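Local coordinates for BAT-2 beta-lactamase (Bacillus atrophaeus, PDB 6W5G), which hydrolyses the beta-lactam ring of antibiotics as a class D (serine) beta-lactamase and so probably confers resistance on its Bacillus host, at residues A[111-116]-A[121-126]; A[41-46]-A[61-66]. All coordinates share one frame; numbering follows the deposited sequence. Where two conformers were deposited one is given.

Contact 1. Residues A[111-116]-A[121-126]. With EDO (1,2-ethanediol), chain E.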
ATOM      1  N   TRP A 111     -10.978  10.339  11.214  1.00 14.02           N
ATOM      2  CA  TRP A 111     -11.712   9.090  11.367  1.00 13.04           C
ATOM      3  C   TRP A 111     -13.118   9.294  11.913  1.00 12.63           C
ATOM      4  O   TRP A 111     -13.949   8.383  11.801  1.00 12.80           O
ATOM      5  CB  TRP A 111     -10.964   8.185  12.342  1.00 13.22           C
ATOM      6  CG  TRP A 111      -9.666   7.650  11.831  1.00 13.99           C
ATOM      7  CD1 TRP A 111      -9.072   7.907  10.617  1.00 14.19           C
ATOM      8  CD2 TRP A 111      -8.799   6.747  12.516  1.00 15.18           C
ATOM      9  NE1 TRP A 111      -7.891   7.209  10.515  1.00 15.11           N
ATOM     10  CE2 TRP A 111      -7.697   6.495  11.668  1.00 14.25           C
ATOM     11  CE3 TRP A 111      -8.842   6.130  13.769  1.00 16.73           C
ATOM     12  CZ2 TRP A 111      -6.655   5.645  12.031  1.00 16.37           C
ATOM     13  CZ3 TRP A 111      -7.802   5.293  14.130  1.00 16.78           C
ATOM     14  CH2 TRP A 111      -6.724   5.061  13.264  1.00 16.23           C
ATOM     15  N   ASN A 112     -13.404  10.457  12.497  1.00 13.14           N
ATOM     16  CA  ASN A 112     -14.652  10.677  13.234  1.00 12.74           C
ATOM     17  C   ASN A 112     -15.736  11.303  12.353  1.00 13.89           C
ATOM     18  O   ASN A 112     -16.266  12.378  12.637  1.00 15.33           O
ATOM     19  CB  ASN A 112     -14.389  11.518  14.477  1.00 14.43           C
ATOM     20  CG  ASN A 112     -13.397  10.858  15.421  1.00 15.88           C
ATOM     21  OD1 ASN A 112     -13.401   9.635  15.582  1.00 16.87           O
ATOM     22  ND2 ASN A 112     -12.549  11.660  16.057  1.00 16.84           N
ATOM     23  N   ARG A 113     -16.072  10.589  11.281  1.00 13.53           N
ATOM     24  CA  ARG A 113     -17.114  10.996  10.346  1.00 12.40           C
ATOM     25  C   ARG A 113     -17.452   9.801   9.463  1.00 10.96           C
ATOM     26  O   ARG A 113     -16.732   8.798   9.444  1.00 10.88           O
ATOM     27  CB  ARG A 113     -16.682  12.196   9.498  1.00 15.17           C
ATOM     28  CG  ARG A 113     -15.462  11.955   8.611  1.00 17.24           C
ATOM     29  CD  ARG A 113     -15.208  13.185   7.725  1.00 20.93           C
ATOM     30  NE  ARG A 113     -14.102  12.998   6.790  1.00 24.08           N
ATOM     31  CZ  ARG A 113     -12.933  13.631   6.877  1.00 27.72           C
ATOM     32  NH1 ARG A 113     -12.710  14.498   7.858  1.00 28.39           N
ATOM     33  NH2 ARG A 113     -11.985  13.399   5.978  1.00 29.36           N
ATOM     34  N   ASP A 114     -18.560   9.920   8.735  1.00 10.77           N
ATOM     35  CA  ASP A 114     -18.927   8.880   7.777  1.00 11.00           C
ATOM     36  C   ASP A 114     -17.826   8.720   6.735  1.00 11.37           C
ATOM     37  O   ASP A 114     -17.183   9.693   6.326  1.00 12.73           O
ATOM     38  CB  ASP A 114     -20.215   9.260   7.047  1.00 11.40           C
ATOM     39  CG  ASP A 114     -21.431   9.327   7.959  1.00 11.74           C
ATOM     40  OD1 ASP A 114     -21.398   8.814   9.105  1.00 11.61           O
ATOM     41  OD2 ASP A 114     -22.438   9.911   7.498  1.00 12.25           O
ATOM     42  N   HIS A 115     -17.618   7.479   6.287  1.00 10.02           N
ATOM     43  CA  HIS A 115     -16.572   7.201   5.308  1.00  9.18           C
ATOM     44  C   HIS A 115     -17.073   6.258   4.224  1.00  8.78           C
ATOM     45  O   HIS A 115     -18.067   5.546   4.394  1.00 10.60           O
ATOM     46  CB  HIS A 115     -15.298   6.641   5.971  1.00 10.11           C
ATOM     47  CG  HIS A 115     -14.373   7.714   6.442  1.00 10.50           C
ATOM     48  ND1 HIS A 115     -13.574   8.430   5.575  1.00 11.33           N
ATOM     49  CD2 HIS A 115     -14.169   8.243   7.672  1.00 11.64           C
ATOM     50  CE1 HIS A 115     -12.903   9.343   6.255  1.00 11.58           C
ATOM     51  NE2 HIS A 115     -13.244   9.249   7.529  1.00 11.50           N
ATOM     52  N   THR A 116     -16.347   6.243   3.107  1.00  9.60           N
ATOM     53  CA  THR A 116     -16.558   5.292   2.025  1.00  9.48           C
ATOM     54  C   THR A 116     -15.306   4.443   1.866  1.00  9.75           C
ATOM     55  O   THR A 116     -14.263   4.718   2.466  1.00 10.30           O
ATOM     56  CB  THR A 116     -16.835   6.006   0.694  1.00 10.15           C
ATOM     57  OG1 THR A 116     -15.669   6.731   0.288  1.00 13.34           O
ATOM     58  CG2 THR A 116     -18.013   6.963   0.829  1.00 11.57           C
ATOM     59  N   MET A 121      -9.630   4.561   2.490  1.00  8.39           N
ATOM     60  CA  MET A 121      -8.266   4.308   2.041  1.00  9.33           C
ATOM     61  C   MET A 121      -7.421   5.571   2.148  1.00 10.69           C
ATOM     62  O   MET A 121      -6.320   5.549   2.708  1.00 10.69           O
ATOM     63  CB  MET A 121      -8.245   3.746   0.617  1.00  8.46           C
ATOM     64  CG  MET A 121      -6.818   3.557   0.104  1.00  9.69           C
ATOM     65  SD  MET A 121      -6.698   2.657  -1.439  1.00 10.51           S
ATOM     66  CE  MET A 121      -7.126   1.000  -0.892  1.00 11.63           C
ATOM     67  N   ARG A 122      -7.933   6.689   1.628  1.00  9.75           N
ATOM     68  CA  ARG A 122      -7.174   7.938   1.619  1.00 10.32           C
ATOM     69  C   ARG A 122      -6.752   8.358   3.027  1.00 11.32           C
ATOM     70  O   ARG A 122      -5.612   8.794   3.239  1.00 12.51           O
ATOM     71  CB  ARG A 122      -8.017   9.023   0.949  1.00 11.71           C
ATOM     72  CG  ARG A 122      -7.408  10.405   0.971  1.00 12.01           C
ATOM     73  CD  ARG A 122      -8.321  11.381   0.219  1.00 12.61           C
ATOM     74  NE  ARG A 122      -8.342  11.104  -1.217  1.00 13.82           N
ATOM     75  CZ  ARG A 122      -9.253  11.579  -2.062  1.00 14.53           C
ATOM     76  NH1 ARG A 122     -10.236  12.356  -1.616  1.00 14.63           N
ATOM     77  NH2 ARG A 122      -9.185  11.273  -3.354  1.00 15.99           N
ATOM     78  N   ASP A 123      -7.649   8.218   4.002  1.00 11.67           N
ATOM     79  CA  ASP A 123      -7.379   8.634   5.369  1.00 11.37           C
ATOM     80  C   ASP A 123      -7.034   7.477   6.298  1.00 10.41           C
ATOM     81  O   ASP A 123      -6.991   7.677   7.516  1.00 11.06           O
ATOM     82  CB  ASP A 123      -8.549   9.438   5.933  1.00 13.58           C
ATOM     83  CG  ASP A 123      -8.605  10.849   5.379  1.00 19.47           C
ATOM     84  OD1 ASP A 123      -7.528  11.419   5.121  1.00 23.92           O
ATOM     85  OD2 ASP A 123      -9.718  11.400   5.235  1.00 22.15           O
ATOM     86  N   SER A 124      -6.775   6.286   5.754  1.00  9.95           N
ATOM     87  CA  SER A 124      -6.390   5.114   6.557  1.00  9.65           C
ATOM     88  C   SER A 124      -7.353   4.893   7.724  1.00 10.28           C
ATOM     89  O   SER A 124      -6.946   4.727   8.881  1.00 11.33           O
ATOM     90  CB  SER A 124      -4.954   5.227   7.070  1.00 10.92           C
ATOM     91  OG  SER A 124      -4.022   5.259   6.016  1.00 12.61           O
ATOM     92  N   VAL A 125      -8.647   4.880   7.412  1.00 10.60           N
ATOM     93  CA  VAL A 125      -9.682   4.775   8.433  1.00  9.72           C
ATOM     94  C   VAL A 125      -9.889   3.310   8.763  1.00  9.99           C
ATOM     95  O   VAL A 125     -10.686   2.617   8.114  1.00 10.65           O
ATOM     96  CB  VAL A 125     -10.986   5.444   7.973  1.00 10.21           C
ATOM     97  CG1 VAL A 125     -12.004   5.446   9.108  1.00 11.44           C
ATOM     98  CG2 VAL A 125     -10.680   6.848   7.505  1.00 11.23           C
ATOM     99  N   ILE A 126      -9.163   2.840   9.782  1.00 10.59           N
ATOM    100  CA  ILE A 126      -9.109   1.418  10.102  1.00 10.78           C
ATOM    101  C   ILE A 126     -10.504   0.855  10.351  1.00 10.95           C
ATOM    102  O   ILE A 126     -10.821  -0.260   9.912  1.00 10.91           O
ATOM    103  CB  ILE A 126      -8.172   1.190  11.302  1.00 11.28           C
ATOM    104  CG1 ILE A 126      -6.728   1.560  10.936  1.00 11.55           C
ATOM    105  CG2 ILE A 126      -8.266  -0.252  11.808  1.00 12.98           C
ATOM    106  CD1 ILE A 126      -5.791   1.587  12.121  1.00 12.46           C
TER
HETATM  107  C1  EDO E 303      -1.079   4.874   7.792  1.00 38.79           C
HETATM  108  O1  EDO E 303      -1.806   4.932   6.567  1.00 39.23           O
HETATM  109  C2  EDO E 303       0.225   5.629   7.603  1.00 39.21           C
HETATM  110  O2  EDO E 303      -0.013   7.020   7.358  1.00 42.65           O

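Contact 2. Residues A[41-46]-A[61-66]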
ATOM      1  N   GLU A  41      21.391   9.381   0.798  1.00 17.11           N
ATOM      2  CA  GLU A  41      21.128  10.611   1.533  1.00 17.20           C
ATOM      3  C   GLU A  41      19.774  10.602   2.226  1.00 17.18           C
ATOM      4  O   GLU A  41      19.601  11.300   3.231  1.00 20.21           O
ATOM      5  CB  GLU A  41      21.273  11.838   0.621  1.00 18.04           C
ATOM      6  CG  GLU A  41      20.220  11.975  -0.487  1.00 18.50           C
ATOM      7  CD  GLU A  41      20.640  11.319  -1.803  1.00 19.50           C
ATOM      8  OE1 GLU A  41      21.179  10.190  -1.770  1.00 20.39           O
ATOM      9  OE2 GLU A  41      20.436  11.939  -2.871  1.00 19.24           O
ATOM     10  N   PHE A  42      18.815   9.822   1.737  1.00 15.04           N
ATOM     11  CA  PHE A  42      17.485   9.846   2.328  1.00 15.41           C
ATOM     12  C   PHE A  42      17.315   8.855   3.465  1.00 16.58           C
ATOM     13  O   PHE A  42      16.280   8.882   4.142  1.00 18.94           O
ATOM     14  CB  PHE A  42      16.418   9.657   1.248  1.00 15.17           C
ATOM     15  CG  PHE A  42      16.499  10.687   0.168  1.00 16.39           C
ATOM     16  CD1 PHE A  42      16.204  12.017   0.447  1.00 18.65           C
ATOM     17  CD2 PHE A  42      16.902  10.346  -1.116  1.00 17.69           C
ATOM     18  CE1 PHE A  42      16.286  12.979  -0.536  1.00 19.55           C
ATOM     19  CE2 PHE A  42      16.981  11.306  -2.101  1.00 18.36           C
ATOM     20  CZ  PHE A  42      16.673  12.625  -1.813  1.00 18.79           C
ATOM     21  N   PHE A  43      18.311   8.006   3.711  1.00 16.86           N
ATOM     22  CA  PHE A  43      18.241   7.015   4.777  1.00 18.46           C
ATOM     23  C   PHE A  43      19.292   7.241   5.856  1.00 21.39           C
ATOM     24  O   PHE A  43      19.550   6.343   6.659  1.00 21.58           O
ATOM     25  CB  PHE A  43      18.309   5.598   4.206  1.00 17.13           C
ATOM     26  CG  PHE A  43      17.073   5.191   3.454  1.00 15.58           C
ATOM     27  CD1 PHE A  43      16.002   4.607   4.121  1.00 14.88           C
ATOM     28  CD2 PHE A  43      16.975   5.395   2.086  1.00 14.85           C
ATOM     29  CE1 PHE A  43      14.853   4.223   3.433  1.00 13.80           C
ATOM     30  CE2 PHE A  43      15.835   5.014   1.391  1.00 14.14           C
ATOM     31  CZ  PHE A  43      14.769   4.428   2.068  1.00 14.02           C
ATOM     32  N   LYS A  44      19.899   8.423   5.896  1.00 24.52           N
ATOM     33  CA  LYS A  44      20.859   8.716   6.952  1.00 27.39           C
ATOM     34  C   LYS A  44      20.171   8.692   8.314  1.00 27.39           C
ATOM     35  O   LYS A  44      19.107   9.290   8.500  1.00 27.20           O
ATOM     36  CB  LYS A  44      21.512  10.075   6.710  1.00 30.57           C
ATOM     37  CG  LYS A  44      22.208  10.214   5.365  1.00 33.63           C
ATOM     38  CD  LYS A  44      22.927  11.555   5.271  1.00 35.63           C
ATOM     39  CE  LYS A  44      22.254  12.503   4.295  1.00 36.98           C
ATOM     40  NZ  LYS A  44      21.084  13.193   4.894  1.00 37.60           N
ATOM     41  N   ASP A  45      20.774   7.981   9.265  1.00 28.20           N
ATOM     42  CA  ASP A  45      20.236   7.801  10.617  1.00 29.85           C
ATOM     43  C   ASP A  45      18.909   7.057  10.629  1.00 26.31           C
ATOM     44  O   ASP A  45      18.174   7.121  11.618  1.00 26.29           O
ATOM     45  CB  ASP A  45      20.107   9.122  11.389  1.00 33.70           C
ATOM     46  CG  ASP A  45      21.355   9.964  11.310  1.00 38.12           C
ATOM     47  OD1 ASP A  45      22.460   9.391  11.441  1.00 38.91           O
ATOM     48  OD2 ASP A  45      21.231  11.195  11.128  1.00 40.88           O
ATOM     49  N   ARG A  46      18.585   6.348   9.549  1.00 22.62           N
ATOM     50  CA  ARG A  46      17.373   5.552   9.467  1.00 20.49           C
ATOM     51  C   ARG A  46      17.737   4.112   9.140  1.00 18.11           C
ATOM     52  O   ARG A  46      18.810   3.825   8.600  1.00 19.65           O
ATOM     53  CB  ARG A  46      16.423   6.077   8.382  1.00 21.34           C
ATOM     54  CG  ARG A  46      15.996   7.528   8.563  1.00 23.54           C
ATOM     55  CD  ARG A  46      14.883   7.876   7.581  1.00 24.65           C
ATOM     56  NE  ARG A  46      14.392   9.250   7.701  1.00 25.64           N
ATOM     57  CZ  ARG A  46      13.499   9.658   8.601  1.00 26.50           C
ATOM     58  NH1 ARG A  46      12.998   8.807   9.486  1.00 25.58           N
ATOM     59  NH2 ARG A  46      13.105  10.922   8.618  1.00 27.78           N
ATOM     60  N   PHE A  61      15.917  -1.636  -8.753  1.00 15.07           N
ATOM     61  CA  PHE A  61      16.912  -1.140  -7.812  1.00 13.91           C
ATOM     62  C   PHE A  61      16.467  -1.482  -6.397  1.00 12.76           C
ATOM     63  O   PHE A  61      15.290  -1.333  -6.056  1.00 12.92           O
ATOM     64  CB  PHE A  61      17.034   0.384  -7.926  1.00 14.91           C
ATOM     65  CG  PHE A  61      17.850   1.006  -6.831  1.00 13.85           C
ATOM     66  CD1 PHE A  61      19.235   1.002  -6.903  1.00 13.97           C
ATOM     67  CD2 PHE A  61      17.235   1.582  -5.719  1.00 13.85           C
ATOM     68  CE1 PHE A  61      20.002   1.562  -5.897  1.00 14.60           C
ATOM     69  CE2 PHE A  61      17.995   2.136  -4.706  1.00 14.06           C
ATOM     70  CZ  PHE A  61      19.389   2.125  -4.796  1.00 15.53           C
ATOM     71  N   ILE A  62      17.409  -1.926  -5.566  1.00 12.59           N
ATOM     72  CA  ILE A  62      17.138  -2.204  -4.158  1.00 12.18           C
ATOM     73  C   ILE A  62      18.198  -1.531  -3.300  1.00 12.66           C
ATOM     74  O   ILE A  62      19.400  -1.755  -3.499  1.00 14.69           O
ATOM     75  CB  ILE A  62      17.097  -3.711  -3.858  1.00 12.47           C
ATOM     76  CG1 ILE A  62      16.050  -4.416  -4.718  1.00 13.96           C
ATOM     77  CG2 ILE A  62      16.804  -3.951  -2.384  1.00 13.54           C
ATOM     78  CD1 ILE A  62      16.147  -5.938  -4.646  1.00 15.52           C
ATOM     79  N   TYR A  63      17.755  -0.713  -2.348  1.00 12.13           N
ATOM     80  CA  TYR A  63      18.589  -0.226  -1.258  1.00 12.00           C
ATOM     81  C   TYR A  63      18.265  -1.054  -0.019  1.00 12.16           C
ATOM     82  O   TYR A  63      17.092  -1.175   0.352  1.00 12.05           O
ATOM     83  CB  TYR A  63      18.290   1.252  -0.975  1.00 13.65           C
ATOM     84  CG  TYR A  63      18.916   1.766   0.303  1.00 14.25           C
ATOM     85  CD1 TYR A  63      20.235   2.211   0.324  1.00 15.90           C
ATOM     86  CD2 TYR A  63      18.192   1.809   1.488  1.00 14.97           C
ATOM     87  CE1 TYR A  63      20.813   2.677   1.491  1.00 16.67           C
ATOM     88  CE2 TYR A  63      18.767   2.261   2.660  1.00 16.36           C
ATOM     89  CZ  TYR A  63      20.077   2.692   2.656  1.00 18.08           C
ATOM     90  OH  TYR A  63      20.650   3.159   3.819  1.00 21.49           O
ATOM     91  N   ASN A  64      19.301  -1.618   0.615  1.00 12.69           N
ATOM     92  CA  ASN A  64      19.169  -2.450   1.815  1.00 12.68           C
ATOM     93  C   ASN A  64      18.390  -3.736   1.519  1.00 13.07           C
ATOM     94  O   ASN A  64      17.245  -3.919   1.929  1.00 13.92           O
ATOM     95  CB  ASN A  64      18.564  -1.687   3.003  1.00 13.19           C
ATOM     96  CG  ASN A  64      18.695  -2.451   4.309  1.00 15.13           C
ATOM     97  OD1 ASN A  64      19.098  -3.620   4.315  1.00 16.68           O
ATOM     98  ND2 ASN A  64      18.359  -1.798   5.423  1.00 15.92           N
ATOM     99  N   GLU A  65      19.066  -4.647   0.819  1.00 14.45           N
ATOM    100  CA  GLU A  65      18.399  -5.877   0.409  1.00 15.76           C
ATOM    101  C   GLU A  65      18.031  -6.755   1.602  1.00 14.88           C
ATOM    102  O   GLU A  65      17.031  -7.482   1.544  1.00 14.31           O
ATOM    103  CB  GLU A  65      19.248  -6.649  -0.596  1.00 20.42           C
ATOM    104  CG  GLU A  65      18.464  -7.784  -1.223  1.00 25.08           C
ATOM    105  CD  GLU A  65      19.180  -8.455  -2.373  1.00 28.49           C
ATOM    106  OE1 GLU A  65      20.348  -8.119  -2.656  1.00 31.01           O
ATOM    107  OE2 GLU A  65      18.565  -9.337  -2.993  1.00 30.60           O
ATOM    108  N   SER A  66      18.815  -6.707   2.682  1.00 16.01           N
ATOM    109  CA  SER A  66      18.502  -7.520   3.853  0.52 16.59           C
ATOM    110  C   SER A  66      17.142  -7.150   4.429  1.00 16.02           C
ATOM    111  O   SER A  66      16.324  -8.025   4.737  1.00 16.74           O
ATOM    112  CB  SER A  66      19.594  -7.360   4.907  0.52 17.69           C
ATOM    113  OG  SER A  66      20.823  -7.883   4.439  0.52 18.95           O
TER
HETATM  114  O   HOH W   1      19.063   2.319   6.176  1.00 22.59           O

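Contact 1. Residues A[111-116]-A[121-126]
V125 sits between the flat side chains of W111 and H115, a slot that suits a compact, branched residue. Its CA lies over one face of the indole, 4.0 Å from the centroid of the five-membered ring, while its CG2 stands 3.5 Å from the H115 ring centroid, almost straight above it; both are CH-pi contacts. Through its edge, W111 NE1 donates to D123 O at 3.2 Å, the oxygen nearly in the ring plane and the N-H...O angle 147°. At the far end of the indole, I126 CD1 meets W111 CH2 of the six-membered ring obliquely, at 3.8 Å. Bonds of ND1 with S119 OG and NE2 with S110 O fix the H115 ring's rotation. Toward solvent, R113 CG lies between backbone N and carbonyl carbon (chi1 62°); the chain then runs extended, crossing D123 at about a right angle, and NH2 forms a 3.1 Å salt bridge with D123 OD2. S124, bonded to K214 NZ, ends helix 117-122 in a Schellman motif; an ethanediol, probably from the crystallisation liquor, lies beside it, hydrogen-bonded to T215 OG1. S124-V125-I126 stands in place of the S-X-V motif, isoleucine third, and K214-T215 belong to K-T-G, as expected of a class D active site.

Contact 2. Residues A[41-46]-A[61-66]
An offset aromatic stack between F43 and Y63 joins the loop that precedes strand 48-54 to strand 59-63, an outermost strand of the six-stranded antiparallel sheet. The ring centroids are 4.6 Å apart and the planes 22° from parallel, so the two faces overlap only in part. Y63 CE2 lies over the rim of the F43 ring, 3.5 Å from F43 CG, and the side chains run past each other in opposite directions. This carries the phenol end of the tyrosine back to the root of the phenylalanine, where Y63 OH comes within 3.4 Å of F43 CB. With chi1 at 169°, the Y63 ring points away from its own backbone N and across to the loop. Phenylalanine suits the inner place, since it is buried and also touches F50 of strand 48-54 and I254 of helix 248-261. Tyrosine suits the partly exposed one: its ring stacks while its hydroxyl meets a water, with Y63 OH 3.0 Å from the water oxygen, and the same water donates to R46 O. The hydroxyl thus reaches the loop backbone without a direct bond. The loop itself is shaped by a type II turn from F43 to R46, closed by the bond from R46 N to F43 O, with D45 at the positive-phi corner. From within the turn, K44 reaches back, its NZ donating to E41 O at 2.9 Å on a lone pair in the carbonyl plane. Beyond Y63, N64 OD1 accepts from R67 N and caps helix 65-68. The arrangement belongs to the alpha/beta part of the serine beta-lactamase and penicillin-binding protein fold, where the C-terminal helix packs on the sheet, and here the stack ties the N-terminal loop to the sheet's edge.

How the contacts relate
Both contacts are partly buried and lie on opposite sides of the chain's centre, with centres 31 Å apart and nearest atoms about 18 Å apart; they share no secondary-structure element. Contact 1 joins the segment that leads into helix 117-122 to the turn that ends it and probably borders the active site, to judge by S124 and K214, whereas contact 2 ties a loop to an outer strand of the main sheet, probably away from that site. Their chemistry differs accordingly. The first mixes CH-pi packing, a side-chain-to-backbone bond and a peripheral salt bridge, and buries 344 Å². The second buries 117 Å² and rests on a single aromatic pair, with one water at its polar margin.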